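Local coordinates for 3-oxoacyl carrier protein synthase (Arabidopsis thaliana, PDB 1W0I) that catalyses the condensation steps of mitochondrial fatty acid synthesis, adding two carbons from malonyl-ACP to a growing acyl chain, and works as a homodimer, at residues D39-S44 / S208-L213; V118-G123 / N156-H161; S236-C241 / A321-I326. One frame throughout, in Å; residues are numbered along the deposited sequence.

Contact 1: D39-S44 / S208-L213; sequences DLKMKS and SSIDAL
Two bends, at chi2 (-63°) and again at chi4 (-63°), fold the chain of Lys41 back on itself and bring NZ to the carbonyl oxygen of Ile210, with NZ and O 2.9 Å apart. The same ammonium also holds its own loop: NZ lies 3.0 Å from the carbonyl O of Asp39, which it meets from above the carbonyl plane. One amine thus sits between two backbone oxygens, Asp39 O and Ile210 O, both acceptors that cannot bond each other. On the way there CG of Lys41 runs over CB of Asp211 at 3.6 Å, the two side chains crossing at about a right angle. Beyond it Asp211, the N-cap residue of helix 212-220, turns its carboxylate to Ser214.

The first N-H of that helix is spent on the loop: Ala212 N donates to Leu40 O at 3.1 Å, nearly straight at 169°. CB of Ala212 points into the 39-44 loop, where SD of Met42 touches it at 3.6 Å and CD2 of Leu40 comes alongside at 4.1 Å. Thr53 of helix 47-55 packs on Ala212 and Met42, and Ile137 of the second subunit reaches Met42.

A methionine in place of Lys41 would probably leave the oxygens of Asp39 and Ile210 facing each other without the cation that bridges them. In both bonds across the contact the acceptor is a main-chain carbonyl, and the donors are the lysine amine and a helix N-H: a loop is tied to the start of a helix, with small apolar contacts filling in beside these bonds.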
loop_
_atom_site.group_PDB
_atom_site.type_symbol
_atom_site.label_atom_id
_atom_site.label_comp_id
_atom_site.label_asym_id
_atom_site.label_seq_id
_atom_site.Cartn_x
_atom_site.Cartn_y
_atom_site.Cartn_z
ATOM N N ASP A 39 5.284 -16.952 21.294
ATOM C CA ASP A 39 4.958 -15.704 20.610
ATOM C C ASP A 39 6.024 -15.240 19.611
ATOM O O ASP A 39 5.772 -14.342 18.807
ATOM C CB ASP A 39 4.682 -14.601 21.638
ATOM C CG ASP A 39 3.603 -14.991 22.635
ATOM O OD1 ASP A 39 2.638 -15.672 22.229
ATOM O OD2 ASP A 39 3.707 -14.608 23.821
ATOM N N LEU A 40 7.209 -15.843 19.655
ATOM C CA LEU A 40 8.279 -15.465 18.725
ATOM C C LEU A 40 7.947 -15.903 17.301
ATOM O O LEU A 40 8.469 -15.348 16.333
ATOM C CB LEU A 40 9.606 -16.107 19.138
ATOM C CG LEU A 40 10.241 -15.678 20.468
ATOM C CD1 LEU A 40 11.465 -16.532 20.739
ATOM C CD2 LEU A 40 10.611 -14.201 20.411
ATOM N N LYS A 41 7.079 -16.907 17.189
ATOM C CA LYS A 41 6.668 -17.461 15.899
ATOM C C LYS A 41 7.880 -18.105 15.240
ATOM O O LYS A 41 8.026 -18.076 14.017
ATOM C CB LYS A 41 6.117 -16.366 14.982
ATOM C CG LYS A 41 5.043 -15.483 15.597
ATOM C CD LYS A 41 3.791 -16.260 15.961
ATOM C CE LYS A 41 2.674 -15.325 16.436
ATOM N NZ LYS A 41 3.022 -14.586 17.693
ATOM N N MET A 42 8.748 -18.687 16.061
ATOM C CA MET A 42 9.961 -19.326 15.570
ATOM C C MET A 42 9.941 -20.849 15.680
ATOM O O MET A 42 10.934 -21.457 16.075
ATOM C CB MET A 42 11.175 -18.772 16.325
ATOM C CG MET A 42 11.547 -17.344 15.950
ATOM S SD MET A 42 12.826 -16.644 17.031
ATOM C CE MET A 42 14.193 -17.786 16.744
ATOM N N LYS A 43 8.821 -21.465 15.310
ATOM C CA LYS A 43 8.687 -22.924 15.385
ATOM C C LYS A 43 9.750 -23.693 14.586
ATOM O O LYS A 43 10.069 -24.833 14.923
ATOM C CB LYS A 43 7.290 -23.355 14.914
ATOM C CG LYS A 43 7.015 -23.123 13.436
ATOM C CD LYS A 43 5.638 -23.636 13.039
ATOM C CE LYS A 43 5.407 -23.520 11.539
ATOM N NZ LYS A 43 5.392 -22.104 11.097
ATOM N N SER A 44 10.297 -23.075 13.539
ATOM C CA SER A 44 11.310 -23.735 12.713
ATOM C C SER A 44 12.722 -23.664 13.292
ATOM O O SER A 44 13.669 -24.191 12.705
ATOM C CB SER A 44 11.312 -23.148 11.293
ATOM O OG SER A 44 11.639 -21.764 11.293
ATOM N N SER A 208 -0.629 -8.439 11.530
ATOM C CA SER A 208 -0.241 -9.569 12.356
ATOM C C SER A 208 1.277 -9.574 12.323
ATOM O O SER A 208 1.898 -10.343 11.588
ATOM C CB SER A 208 -0.792 -10.873 11.788
ATOM O OG SER A 208 -0.592 -11.925 12.704
ATOM N N SER A 209 1.874 -8.693 13.117
ATOM C CA SER A 209 3.316 -8.578 13.142
ATOM C C SER A 209 3.909 -8.730 14.538
ATOM O O SER A 209 4.783 -7.958 14.938
ATOM C CB SER A 209 3.730 -7.239 12.533
ATOM O OG SER A 209 4.969 -7.362 11.856
ATOM N N ILE A 210 3.416 -9.711 15.287
ATOM C CA ILE A 210 3.951 -9.983 16.617
ATOM C C ILE A 210 4.837 -11.214 16.487
ATOM O O ILE A 210 4.351 -12.348 16.475
ATOM C CB ILE A 210 2.858 -10.288 17.660
ATOM C CG1 ILE A 210 1.948 -9.070 17.850
ATOM C CG2 ILE A 210 3.515 -10.646 18.992
ATOM C CD1 ILE A 210 0.834 -9.289 18.869
ATOM N N ASP A 211 6.138 -10.975 16.374
ATOM C CA ASP A 211 7.121 -12.042 16.231
ATOM C C ASP A 211 8.509 -11.508 16.549
ATOM O O ASP A 211 8.700 -10.305 16.716
ATOM C CB ASP A 211 7.090 -12.581 14.808
ATOM C CG ASP A 211 7.097 -11.472 13.775
ATOM O OD1 ASP A 211 8.175 -10.904 13.495
ATOM O OD2 ASP A 211 6.010 -11.157 13.259
ATOM N N ALA A 212 9.474 -12.418 16.618
ATOM C CA ALA A 212 10.852 -12.084 16.946
ATOM C C ALA A 212 11.407 -10.831 16.279
ATOM O O ALA A 212 11.701 -9.838 16.947
ATOM C CB ALA A 212 11.749 -13.269 16.629
ATOM N N LEU A 213 11.546 -10.887 14.960
ATOM C CA LEU A 213 12.105 -9.777 14.203
ATOM C C LEU A 213 11.281 -8.495 14.257
ATOM O O LEU A 213 11.839 -7.399 14.243
ATOM C CB LEU A 213 12.335 -10.203 12.751
ATOM C CG LEU A 213 13.088 -9.230 11.845
ATOM C CD1 LEU A 213 14.367 -8.755 12.538
ATOM C CD2 LEU A 213 13.420 -9.924 10.533
#

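Contact 2: V118-G123 / N156-H161; sequences VSIGGG and NMASGH
Ser159 turns its hydroxyl toward the strand beside Val118: OG, anti to the backbone N (chi1 176°), comes within 3.3 Å of the CG1 methyl. The same OG lies 3.2 Å from the carbonyl O of Val118, a close approach that does not count as a hydrogen bond. Val118 faces the helix with its CB, and its own CG1 also stands anti to the backbone N (chi1 -173°), which lays that methyl against both OG and the carbonyl O of Ser159, the latter at 3.7 Å. Two residues along the strand, Ile120 points the same way, but its main-chain oxygen makes the nearer approach: O of Ile120 lies 3.7 Å from CB of Ser159 and 3.9 Å from CB of Ala158. The isoleucine side chain only grazes the helix, CG2 to Ala158 CB being 4.4 Å.

Strand 118-122 and helix 157-161 run roughly antiparallel, at 145°, with their axes 6.8 Å apart. Such a close approach goes with the small Ala158 and Ser159 on the helix. Ala92 of helix 87-102 packs on Ile120 and Ala158, so a second helix shares this face of the sheet that holds strands 116-122, 172-173 and 200-207.

The hydroxyl of Ser159 is buried, and its bonds go to Asn172 and the main chain of His173. Strand and helix thus meet through van der Waals contact, much of it between oxygens and carbons, while neighbouring strand 172-173 satisfies the hydroxyl beside Val118.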
loop_
_atom_site.group_PDB
_atom_site.type_symbol
_atom_site.label_atom_id
_atom_site.label_comp_id
_atom_site.label_asym_id
_atom_site.label_seq_id
_atom_site.Cartn_x
_atom_site.Cartn_y
_atom_site.Cartn_z
ATOM N N VAL A 118 -13.028 -3.776 -2.892
ATOM C CA VAL A 118 -12.334 -4.102 -1.653
ATOM C C VAL A 118 -11.079 -3.252 -1.457
ATOM O O VAL A 118 -10.276 -3.083 -2.377
ATOM C CB VAL A 118 -11.887 -5.580 -1.643
ATOM C CG1 VAL A 118 -11.322 -5.943 -0.281
ATOM C CG2 VAL A 118 -13.042 -6.480 -2.019
ATOM N N SER A 119 -10.912 -2.722 -0.252
ATOM C CA SER A 119 -9.739 -1.926 0.070
ATOM C C SER A 119 -9.338 -2.191 1.513
ATOM O O SER A 119 -9.744 -1.479 2.432
ATOM C CB SER A 119 -10.008 -0.434 -0.133
ATOM O OG SER A 119 -8.812 0.315 0.048
ATOM N N ILE A 120 -8.548 -3.242 1.695
ATOM C CA ILE A 120 -8.069 -3.640 3.007
ATOM C C ILE A 120 -6.561 -3.783 2.894
ATOM O O ILE A 120 -6.075 -4.732 2.288
ATOM C CB ILE A 120 -8.664 -5.000 3.430
ATOM C CG1 ILE A 120 -10.192 -4.930 3.431
ATOM C CG2 ILE A 120 -8.155 -5.380 4.814
ATOM C CD1 ILE A 120 -10.870 -6.295 3.611
ATOM N N GLY A 121 -5.822 -2.840 3.467
ATOM C CA GLY A 121 -4.379 -2.911 3.378
ATOM C C GLY A 121 -3.710 -3.480 4.609
ATOM O O GLY A 121 -4.294 -3.526 5.694
ATOM N N GLY A 122 -2.479 -3.939 4.422
ATOM C CA GLY A 122 -1.700 -4.477 5.519
ATOM C C GLY A 122 -0.485 -3.579 5.645
ATOM O O GLY A 122 0.023 -3.081 4.640
ATOM N N GLY A 123 -0.016 -3.363 6.868
ATOM C CA GLY A 123 1.132 -2.497 7.066
ATOM C C GLY A 123 2.493 -3.108 6.781
ATOM O O GLY A 123 3.324 -2.486 6.115
ATOM N N ASN A 156 -0.901 -6.718 -0.277
ATOM C CA ASN A 156 -2.153 -6.404 -0.959
ATOM C C ASN A 156 -3.037 -7.646 -1.037
ATOM O O ASN A 156 -4.208 -7.555 -1.395
ATOM C CB ASN A 156 -1.880 -5.888 -2.378
ATOM C CG ASN A 156 -1.433 -6.989 -3.326
ATOM O OD1 ASN A 156 -2.188 -7.425 -4.195
ATOM N ND2 ASN A 156 -0.203 -7.448 -3.155
ATOM N N MET A 157 -2.487 -8.803 -0.684
ATOM C CA MET A 157 -3.260 -10.029 -0.779
ATOM C C MET A 157 -4.468 -10.165 0.146
ATOM O O MET A 157 -5.340 -10.991 -0.106
ATOM C CB MET A 157 -2.334 -11.240 -0.654
ATOM C CG MET A 157 -1.411 -11.404 -1.869
ATOM S SD MET A 157 -2.319 -11.362 -3.448
ATOM C CE MET A 157 -3.003 -13.010 -3.480
ATOM N N ALA A 158 -4.534 -9.368 1.208
ATOM C CA ALA A 158 -5.686 -9.442 2.099
ATOM C C ALA A 158 -6.908 -9.027 1.289
ATOM O O ALA A 158 -7.975 -9.640 1.369
ATOM C CB ALA A 158 -5.507 -8.509 3.288
ATOM N N SER A 159 -6.739 -7.981 0.492
ATOM C CA SER A 159 -7.823 -7.483 -0.335
ATOM C C SER A 159 -8.144 -8.493 -1.442
ATOM O O SER A 159 -9.309 -8.710 -1.783
ATOM C CB SER A 159 -7.436 -6.117 -0.916
ATOM O OG SER A 159 -8.424 -5.631 -1.792
ATOM N N GLY A 160 -7.109 -9.122 -1.992
ATOM C CA GLY A 160 -7.323 -10.112 -3.034
ATOM C C GLY A 160 -8.140 -11.299 -2.546
ATOM O O GLY A 160 -9.058 -11.752 -3.232
ATOM N N HIS A 161 -7.824 -11.815 -1.362
ATOM C CA HIS A 161 -8.574 -12.963 -0.846
ATOM C C HIS A 161 -10.032 -12.642 -0.536
ATOM O O HIS A 161 -10.906 -13.486 -0.738
ATOM C CB HIS A 161 -7.873 -13.554 0.376
ATOM C CG HIS A 161 -6.666 -14.365 0.022
ATOM N ND1 HIS A 161 -6.744 -15.677 -0.396
ATOM C CD2 HIS A 161 -5.358 -14.022 -0.065
ATOM C CE1 HIS A 161 -5.537 -16.107 -0.726
ATOM N NE2 HIS A 161 -4.679 -15.122 -0.535
#

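Contact 3: S236-C241 / A321-I326; sequences SRPFDC and ATSTPI
The ring of Phe239 carries the methyl of Ala321 over one face: CB sits 3.9 Å from the ring centroid and 27° off the normal, a CH-pi contact displaced toward the rim, where CZ is the nearest atom at 3.5 Å. The second flat group, the guanidinium of Arg237, has Asp240 OD2 at its edge and in its plane. That salt bridge, NH1 to OD2 at 3.0 Å, spans the type II turn from Arg237 to Asp240, whose backbone is closed by Asp240 N donating to Arg237 O. The carboxylate is turned across it, so that OD2 is met from above its own plane. NE of Arg237 is bound by the carbonyl of Glu234.

Pro238, in the turn, lays its ring alongside Ala321, with CB and CG both near the alanine carbonyl oxygen and CB 4.1 Å from the Ala321 methyl. Ser323 makes the direct polar link. With OG anti to the backbone N (chi1 -164°), it reaches back to the start of the turn and accepts the N-H of Arg237, N to OG 2.8 Å, in a somewhat bent bond. A water adds a second bridge, donating to Ser236 OG at 2.9 Å and to Thr322 O at 2.8 Å; Ser236 OG is also bonded to the carbonyl of Lys354.

The 321-326 segment directly follows His320, a predicted active-site residue, and Thr322 touches His359, another. It leads from strand 316-318 toward helix 325-339, whose Asp328 accepts from the N-H of Phe239 and packs on Pro238 and Ala321, while the turn belongs to the long loop between helix 212-220 and strand 251-259.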
loop_
_atom_site.group_PDB
_atom_site.type_symbol
_atom_site.label_atom_id
_atom_site.label_comp_id
_atom_site.label_asym_id
_atom_site.label_seq_id
_atom_site.Cartn_x
_atom_site.Cartn_y
_atom_site.Cartn_z
ATOM N N SER A 236 0.685 -0.109 28.314
ATOM C CA SER A 236 0.107 0.873 27.405
ATOM C C SER A 236 -0.688 1.896 28.200
ATOM O O SER A 236 -1.767 1.605 28.711
ATOM C CB SER A 236 -0.783 0.174 26.374
ATOM O OG SER A 236 -1.153 1.074 25.346
ATOM N N ARG A 237 -0.145 3.101 28.293
ATOM C CA ARG A 237 -0.778 4.152 29.065
ATOM C C ARG A 237 -0.762 5.496 28.350
ATOM O O ARG A 237 -0.050 6.418 28.750
ATOM C CB ARG A 237 -0.084 4.263 30.433
ATOM C CG ARG A 237 1.441 4.359 30.364
ATOM C CD ARG A 237 2.068 4.400 31.758
ATOM N NE ARG A 237 1.711 3.216 32.524
ATOM C CZ ARG A 237 1.106 3.239 33.705
ATOM N NH1 ARG A 237 0.792 4.395 34.276
ATOM N NH2 ARG A 237 0.786 2.098 34.299
ATOM N N PRO A 238 -1.567 5.629 27.285
ATOM C CA PRO A 238 -1.646 6.870 26.507
ATOM C C PRO A 238 -1.871 8.092 27.397
ATOM O O PRO A 238 -2.681 8.052 28.327
ATOM C CB PRO A 238 -2.827 6.617 25.567
ATOM C CG PRO A 238 -2.834 5.114 25.416
ATOM C CD PRO A 238 -2.584 4.663 26.836
ATOM N N PHE A 239 -1.134 9.164 27.110
ATOM C CA PHE A 239 -1.248 10.421 27.846
ATOM C C PHE A 239 -0.753 10.413 29.295
ATOM O O PHE A 239 -0.832 11.436 29.979
ATOM C CB PHE A 239 -2.700 10.901 27.818
ATOM C CG PHE A 239 -3.230 11.143 26.437
ATOM C CD1 PHE A 239 -4.421 10.555 26.027
ATOM C CD2 PHE A 239 -2.555 11.985 25.553
ATOM C CE1 PHE A 239 -4.939 10.802 24.756
ATOM C CE2 PHE A 239 -3.061 12.242 24.282
ATOM C CZ PHE A 239 -4.256 11.651 23.879
ATOM N N ASP A 240 -0.251 9.277 29.769
ATOM C CA ASP A 240 0.247 9.175 31.149
ATOM C C ASP A 240 1.729 9.562 31.234
ATOM O O ASP A 240 2.506 9.253 30.333
ATOM C CB ASP A 240 0.067 7.746 31.669
ATOM C CG ASP A 240 0.508 7.593 33.111
ATOM O OD1 ASP A 240 -0.259 7.988 34.016
ATOM O OD2 ASP A 240 1.631 7.096 33.334
ATOM N N CYS A 241 2.114 10.224 32.326
ATOM C CA CYS A 241 3.495 10.673 32.525
ATOM C C CYS A 241 4.552 9.573 32.487
ATOM O O CYS A 241 5.726 9.847 32.227
ATOM C CB CYS A 241 3.631 11.422 33.857
ATOM S SG CYS A 241 2.912 13.089 33.886
ATOM N N ALA A 321 -2.754 8.636 19.870
ATOM C CA ALA A 321 -1.880 8.412 21.032
ATOM C C ALA A 321 -1.593 6.941 21.334
ATOM O O ALA A 321 -2.442 6.220 21.853
ATOM C CB ALA A 321 -2.473 9.095 22.257
ATOM N N THR A 322 -0.370 6.526 21.018
ATOM C CA THR A 322 0.085 5.153 21.186
ATOM C C THR A 322 0.839 4.898 22.491
ATOM O O THR A 322 1.370 3.807 22.699
ATOM C CB THR A 322 1.017 4.770 20.031
ATOM O OG1 THR A 322 2.207 5.567 20.104
ATOM C CG2 THR A 322 0.334 5.034 18.692
ATOM N N SER A 323 0.884 5.903 23.358
ATOM C CA SER A 323 1.579 5.818 24.642
ATOM C C SER A 323 3.067 6.117 24.435
ATOM O O SER A 323 3.936 5.469 25.019
ATOM C CB SER A 323 1.397 4.435 25.290
ATOM O OG SER A 323 1.738 4.452 26.668
ATOM N N THR A 324 3.349 7.106 23.592
ATOM C CA THR A 324 4.720 7.511 23.325
ATOM C C THR A 324 4.943 8.890 23.939
ATOM O O THR A 324 4.095 9.775 23.823
ATOM C CB THR A 324 5.014 7.563 21.803
ATOM O OG1 THR A 324 4.005 8.333 21.135
ATOM C CG2 THR A 324 5.045 6.156 21.221
ATOM N N PRO A 325 6.085 9.082 24.616
ATOM C CA PRO A 325 6.422 10.358 25.258
ATOM C C PRO A 325 6.173 11.581 24.390
ATOM O O PRO A 325 5.362 12.439 24.734
ATOM C CB PRO A 325 7.893 10.185 25.608
ATOM C CG PRO A 325 7.962 8.723 25.953
ATOM C CD PRO A 325 7.149 8.086 24.842
ATOM N N ILE A 326 6.861 11.656 23.260
ATOM C CA ILE A 326 6.706 12.794 22.368
ATOM C C ILE A 326 5.403 12.770 21.581
ATOM O O ILE A 326 4.673 13.760 21.549
ATOM C CB ILE A 326 7.875 12.869 21.379
ATOM C CG1 ILE A 326 9.183 13.054 22.157
ATOM C CG2 ILE A 326 7.659 14.013 20.404
ATOM C CD1 ILE A 326 10.423 12.964 21.303
HETATM O O HOH W 1 0.403 1.141 22.841
#

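From the N terminus, the chain leaves strand 32-34 and forms the loop 39-44, the first half of contact 1. It then passes through strand 116-122 and helix 157-166, which contact 2 joins across 32 intervening residues, before strand 200-207 leads to 208-213 and contact 1 closes. Contact 2 therefore lies wholly within the span of contact 1, though their nearest atoms stay about 7 Å apart; both touch the second subunit. Contact 3 follows in series, linking the loop ahead of strand 251-259 to the approach to helix 325-339. Contacts 2 and 3, centres 29 Å apart, sit on opposite sides of the chain's centre.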